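Local coordinates for protein thiaminase-I (Naegleria gruberi, PDB 4HCW) that belongs to the thiaminase family of type one and folds as a single chain in which many helices pack around a mixed, branched or curled beta sheet, at residues G80-L85 with A266-C272; Y247-L251 with Q321-F326. All coordinates share one frame; numbering follows the deposited sequence.

How the interactions relate
Interactions 1 and 2 lie on opposite sides of the chain's centre, with their own centres 35 Å apart and their nearest atoms about 20 Å apart, so they do not touch. What relates them is the mixed sheet. Strands 248-250 and 260-267 follow each other in the chain and both pair antiparallel with the long, interrupted strand 110-125. Interaction 1 reaches its beginning through L85 and V111, interaction 2 its end through N248 and S125. The segments alternate along the chain: 80-85, 247-251, 266-272, 321-326. In interaction 1 a loop fastens to a strand end; in interaction 2 a helix packs against a strand.

Interaction 1 (G80-L85 with A266-C272)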
loop_
_atom_site.group_PDB
_atom_site.type_symbol
_atom_site.label_atom_id
_atom_site.label_comp_id
_atom_site.label_asym_id
_atom_site.label_seq_id
_atom_site.Cartn_x
_atom_site.Cartn_y
_atom_site.Cartn_z
ATOM N N GLY A 80 -16.318 -15.479 -4.376
ATOM C CA GLY A 80 -16.086 -16.821 -3.871
ATOM C C GLY A 80 -14.719 -17.403 -4.182
ATOM O O GLY A 80 -14.350 -18.443 -3.642
ATOM N N GLY A 81 -13.963 -16.726 -5.041
ATOM C CA GLY A 81 -12.681 -17.235 -5.500
ATOM C C GLY A 81 -11.576 -17.295 -4.459
ATOM O O GLY A 81 -10.478 -17.769 -4.748
ATOM N N VAL A 82 -11.855 -16.817 -3.251
ATOM C CA VAL A 82 -10.861 -16.826 -2.181
ATOM C C VAL A 82 -11.309 -17.687 -0.996
ATOM O O VAL A 82 -12.459 -17.613 -0.559
ATOM C CB VAL A 82 -10.517 -15.390 -1.714
ATOM C CG1 VAL A 82 -11.778 -14.626 -1.357
ATOM C CG2 VAL A 82 -9.544 -15.415 -0.540
ATOM N N LYS A 83 -10.395 -18.510 -0.491
ATOM C CA LYS A 83 -10.697 -19.428 0.602
ATOM C C LYS A 83 -10.599 -18.768 1.977
ATOM O O LYS A 83 -9.647 -18.042 2.263
ATOM C CB LYS A 83 -9.769 -20.647 0.543
ATOM C CG LYS A 83 -9.812 -21.528 1.782
ATOM C CD LYS A 83 -10.153 -22.967 1.437
ATOM C CE LYS A 83 -9.103 -23.583 0.531
ATOM N NZ LYS A 83 -9.408 -25.008 0.227
ATOM N N SER A 84 -11.592 -19.028 2.821
ATOM C CA SER A 84 -11.569 -18.564 4.203
ATOM C C SER A 84 -10.533 -19.352 5.000
ATOM O O SER A 84 -10.398 -20.564 4.829
ATOM C CB SER A 84 -12.952 -18.709 4.840
ATOM O OG SER A 84 -13.432 -20.038 4.724
ATOM N N LEU A 85 -9.805 -18.663 5.870
ATOM C CA LEU A 85 -8.707 -19.283 6.601
ATOM C C LEU A 85 -8.903 -19.211 8.113
ATOM O O LEU A 85 -9.566 -18.305 8.620
ATOM C CB LEU A 85 -7.382 -18.622 6.216
ATOM C CG LEU A 85 -7.108 -18.510 4.715
ATOM C CD1 LEU A 85 -5.803 -17.776 4.458
ATOM C CD2 LEU A 85 -7.093 -19.885 4.065
ATOM N N ALA A 266 -3.424 -14.499 -0.511
ATOM C CA ALA A 266 -4.590 -15.354 -0.324
ATOM C C ALA A 266 -4.548 -16.544 -1.273
ATOM O O ALA A 266 -3.880 -16.501 -2.306
ATOM C CB ALA A 266 -5.869 -14.557 -0.525
ATOM N N LEU A 267 -5.265 -17.605 -0.918
ATOM C CA LEU A 267 -5.317 -18.799 -1.752
ATOM C C LEU A 267 -6.693 -18.983 -2.380
ATOM O O LEU A 267 -7.706 -18.589 -1.803
ATOM C CB LEU A 267 -4.935 -20.046 -0.949
ATOM C CG LEU A 267 -4.910 -19.962 0.576
ATOM C CD1 LEU A 267 -5.235 -21.316 1.181
ATOM C CD2 LEU A 267 -3.548 -19.489 1.056
ATOM N N ASN A 268 -6.717 -19.581 -3.566
ATOM C CA ASN A 268 -7.967 -19.853 -4.260
ATOM C C ASN A 268 -8.825 -20.830 -3.465
ATOM O O ASN A 268 -8.307 -21.723 -2.796
ATOM C CB ASN A 268 -7.691 -20.397 -5.663
ATOM C CG ASN A 268 -8.878 -20.243 -6.594
ATOM O OD1 ASN A 268 -10.027 -20.421 -6.192
ATOM N ND2 ASN A 268 -8.604 -19.910 -7.851
ATOM N N SER A 269 -10.140 -20.650 -3.535
ATOM C CA SER A 269 -11.062 -21.480 -2.773
ATOM C C SER A 269 -11.203 -22.875 -3.368
ATOM O O SER A 269 -11.648 -23.801 -2.692
ATOM C CB SER A 269 -12.432 -20.809 -2.681
ATOM O OG SER A 269 -12.994 -20.625 -3.969
ATOM N N ASN A 270 -10.823 -23.026 -4.633
ATOM C CA ASN A 270 -10.947 -24.314 -5.307
ATOM C C ASN A 270 -9.765 -25.242 -5.045
ATOM O O ASN A 270 -9.636 -26.286 -5.684
ATOM C CB ASN A 270 -11.170 -24.131 -6.813
ATOM C CG ASN A 270 -9.906 -23.735 -7.552
ATOM O OD1 ASN A 270 -8.978 -23.173 -6.971
ATOM N ND2 ASN A 270 -9.865 -24.030 -8.847
ATOM N N LEU A 271 -8.905 -24.858 -4.106
ATOM C CA LEU A 271 -7.769 -25.694 -3.735
ATOM C C LEU A 271 -8.230 -26.990 -3.079
ATOM O O LEU A 271 -9.333 -27.065 -2.534
ATOM C CB LEU A 271 -6.809 -24.947 -2.805
ATOM C CG LEU A 271 -5.888 -23.889 -3.416
ATOM C CD1 LEU A 271 -4.898 -23.390 -2.376
ATOM C CD2 LEU A 271 -5.158 -24.434 -4.635
ATOM N N CYS A 272 -7.378 -28.009 -3.137
ATOM C CA CYS A 272 -7.672 -29.291 -2.512
ATOM C C CYS A 272 -7.461 -29.214 -1.005
ATOM O O CYS A 272 -7.994 -28.329 -0.336
ATOM C CB CYS A 272 -6.795 -30.394 -3.112
ATOM S SG CYS A 272 -7.153 -30.788 -4.844
#
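K83 leans across S269 and reaches along the turn that contains it. Its CB rests 3.7 Å from S269 CA, and its CG lies anti to the backbone N (chi1 169°). Bends at chi2 and chi3 then carry the ammonium group round to L271, where NZ makes a weak hydrogen bond of 3.4 Å to L271 O. A long, flexible lysine suits this place, because its aliphatic part packs on the turn while its charge stays near a carbonyl.

S269 holds the glycine pair with two bonds. Its OG donates to G80 O at 2.6 Å, arriving slightly tilted from the carbonyl plane, and its backbone N donates to G81 O at 3.1 Å from well above that carbonyl's plane. G80 has positive phi (85°), which glycine adopts easily where the chain leaves its helix. Between K83 and the strand end, K83 N bonds L267 O at 3.0 Å and is nearly straight, 174° at the hydrogen. V82 and N268 form a single beta bridge here.

N268 splits its amide: OD1 accepts from N270 N, an Asx turn inside the type I turn from N268 to L271, and ND2 gives weak bonds to L62 O and P63 O. Apolar contacts complete the interface: the side chains of L85 and L267 meet at a slant, with CD2 of L85 3.7 Å from CD1 of L267, and V82 CG2 meets A266 CB at 3.8 Å; small and branched chains suit these buried positions.

The loop between helices 73-77 and 87-94 is thus fastened to the end of strand 260-267. F114 of strand 110-125 touches L85 and L267, while helix 275-288 presents Q276 to K83 and L267, and N268 pairs its backbone with D64.

Interaction 2 (Y247-L251 with Q321-F326); sequences YNVQL and QLSQQF
Q321 stretches its side chain at a slant over V249, its OE1 ending 3.3 Å from V249 CG1 and accepting a hydrogen bond from V249 N at 2.9 Å. The bond is straight (167°), and V249 N lies in the plane of the amide carbonyl. The long glutamine thus lets a helix residue supply the acceptor for a strand N-H. One helical turn on, Q325 repeats the reach more loosely. Its CG packs 3.5 Å from L251 CB, and the bend at chi2 (81°) turns the amide so that OE1 takes a weak bond from L251 N at 3.3 Å. Its NE2 also makes a weak bond back to Q321 O.

Apolar contacts add to these bonds: V249 CG2 touches L322 CD2 at 3.7 Å, the two side chains crossing at about a right angle, and L251 CD1 comes within 3.5 Å of F326 CD1. Branched and aromatic residues suit these buried spots.

K329 bonds both Q325 OE1 and L251 O, joining helix and strand just beyond the contact. The 321-326 part of helix 317-328 runs in roughly the same direction as strand 248-250, 27° off, with axes 8.2 Å apart at closest, while strand 110-125 pairs with that strand and helix 306-313 packs I309 on F326.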
loop_
_atom_site.group_PDB
_atom_site.type_symbol
_atom_site.label_atom_id
_atom_site.label_comp_id
_atom_site.label_asym_id
_atom_site.label_seq_id
_atom_site.Cartn_x
_atom_site.Cartn_y
_atom_site.Cartn_z
ATOM N N TYR A 247 16.144 12.590 7.695
ATOM C CA TYR A 247 14.807 12.914 7.216
ATOM C C TYR A 247 13.773 12.231 8.105
ATOM O O TYR A 247 13.986 11.110 8.568
ATOM C CB TYR A 247 14.626 12.459 5.767
ATOM C CG TYR A 247 15.083 13.460 4.729
ATOM C CD1 TYR A 247 16.432 13.732 4.542
ATOM C CD2 TYR A 247 14.165 14.118 3.920
ATOM C CE1 TYR A 247 16.853 14.642 3.588
ATOM C CE2 TYR A 247 14.577 15.028 2.962
ATOM C CZ TYR A 247 15.920 15.286 2.800
ATOM O OH TYR A 247 16.332 16.191 1.848
ATOM N N ASN A 248 12.655 12.908 8.345
ATOM C CA ASN A 248 11.589 12.341 9.162
ATOM C C ASN A 248 10.403 11.850 8.338
ATOM O O ASN A 248 10.041 12.452 7.327
ATOM C CB ASN A 248 11.124 13.340 10.224
ATOM C CG ASN A 248 11.981 13.299 11.474
ATOM O OD1 ASN A 248 11.651 12.616 12.444
ATOM N ND2 ASN A 248 13.090 14.027 11.455
ATOM N N VAL A 249 9.808 10.748 8.780
ATOM C CA VAL A 249 8.666 10.160 8.094
ATOM C C VAL A 249 7.572 9.807 9.101
ATOM O O VAL A 249 7.845 9.221 10.150
ATOM C CB VAL A 249 9.083 8.913 7.274
ATOM C CG1 VAL A 249 9.886 7.944 8.131
ATOM C CG2 VAL A 249 7.869 8.230 6.674
ATOM N N GLN A 250 6.334 10.182 8.790
ATOM C CA GLN A 250 5.225 9.978 9.719
ATOM C C GLN A 250 3.930 9.579 9.020
ATOM O O GLN A 250 3.787 9.737 7.808
ATOM C CB GLN A 250 4.985 11.245 10.543
ATOM C CG GLN A 250 4.642 12.467 9.704
ATOM C CD GLN A 250 4.153 13.632 10.541
ATOM O OE1 GLN A 250 4.447 14.791 10.244
ATOM N NE2 GLN A 250 3.392 13.332 11.588
ATOM N N LEU A 251 2.991 9.061 9.806
ATOM C CA LEU A 251 1.653 8.759 9.320
ATOM C C LEU A 251 0.786 10.005 9.357
ATOM O O LEU A 251 0.455 10.507 10.431
ATOM C CB LEU A 251 0.998 7.682 10.182
ATOM C CG LEU A 251 1.175 6.222 9.776
ATOM C CD1 LEU A 251 0.449 5.327 10.765
ATOM C CD2 LEU A 251 0.655 6.001 8.365
ATOM N N GLN A 321 11.039 4.581 12.836
ATOM C CA GLN A 321 10.017 5.608 13.011
ATOM C C GLN A 321 8.628 5.081 12.669
ATOM O O GLN A 321 7.649 5.404 13.341
ATOM C CB GLN A 321 10.334 6.834 12.152
ATOM C CG GLN A 321 11.649 7.511 12.491
ATOM C CD GLN A 321 11.895 8.753 11.657
ATOM O OE1 GLN A 321 11.019 9.200 10.917
ATOM N NE2 GLN A 321 13.092 9.316 11.771
ATOM N N LEU A 322 8.550 4.267 11.620
ATOM C CA LEU A 322 7.275 3.719 11.176
ATOM C C LEU A 322 6.734 2.693 12.165
ATOM O O LEU A 322 5.522 2.540 12.311
ATOM C CB LEU A 322 7.411 3.101 9.784
ATOM C CG LEU A 322 7.841 4.079 8.688
ATOM C CD1 LEU A 322 7.870 3.396 7.332
ATOM C CD2 LEU A 322 6.925 5.291 8.662
ATOM N N SER A 323 7.639 1.992 12.841
ATOM C CA SER A 323 7.251 1.026 13.863
ATOM C C SER A 323 6.614 1.744 15.047
ATOM O O SER A 323 5.598 1.302 15.584
ATOM C CB SER A 323 8.462 0.216 14.324
ATOM O OG SER A 323 8.089 -0.752 15.289
ATOM N N GLN A 324 7.222 2.856 15.447
ATOM C CA GLN A 324 6.687 3.683 16.519
ATOM C C GLN A 324 5.372 4.315 16.079
ATOM O O GLN A 324 4.446 4.473 16.876
ATOM C CB GLN A 324 7.699 4.766 16.907
ATOM C CG GLN A 324 7.229 5.724 17.995
ATOM C CD GLN A 324 6.525 6.949 17.439
ATOM O OE1 GLN A 324 6.586 7.223 16.240
ATOM N NE2 GLN A 324 5.851 7.691 18.311
ATOM N N GLN A 325 5.299 4.664 14.799
ATOM C CA GLN A 325 4.125 5.318 14.239
ATOM C C GLN A 325 2.922 4.380 14.224
ATOM O O GLN A 325 1.823 4.758 14.629
ATOM C CB GLN A 325 4.423 5.800 12.819
ATOM C CG GLN A 325 3.681 7.060 12.421
ATOM C CD GLN A 325 4.346 8.317 12.946
ATOM O OE1 GLN A 325 3.745 9.392 12.958
ATOM N NE2 GLN A 325 5.596 8.191 13.376
ATOM N N PHE A 326 3.139 3.155 13.754
ATOM C CA PHE A 326 2.067 2.170 13.647
ATOM C C PHE A 326 1.544 1.732 15.012
ATOM O O PHE A 326 0.390 1.328 15.140
ATOM C CB PHE A 326 2.536 0.950 12.847
ATOM C CG PHE A 326 2.696 1.213 11.375
ATOM C CD1 PHE A 326 1.858 2.101 10.722
ATOM C CD2 PHE A 326 3.684 0.573 10.647
ATOM C CE1 PHE A 326 2.003 2.345 9.369
ATOM C CE2 PHE A 326 3.835 0.814 9.292
ATOM C CZ PHE A 326 2.992 1.701 8.653
#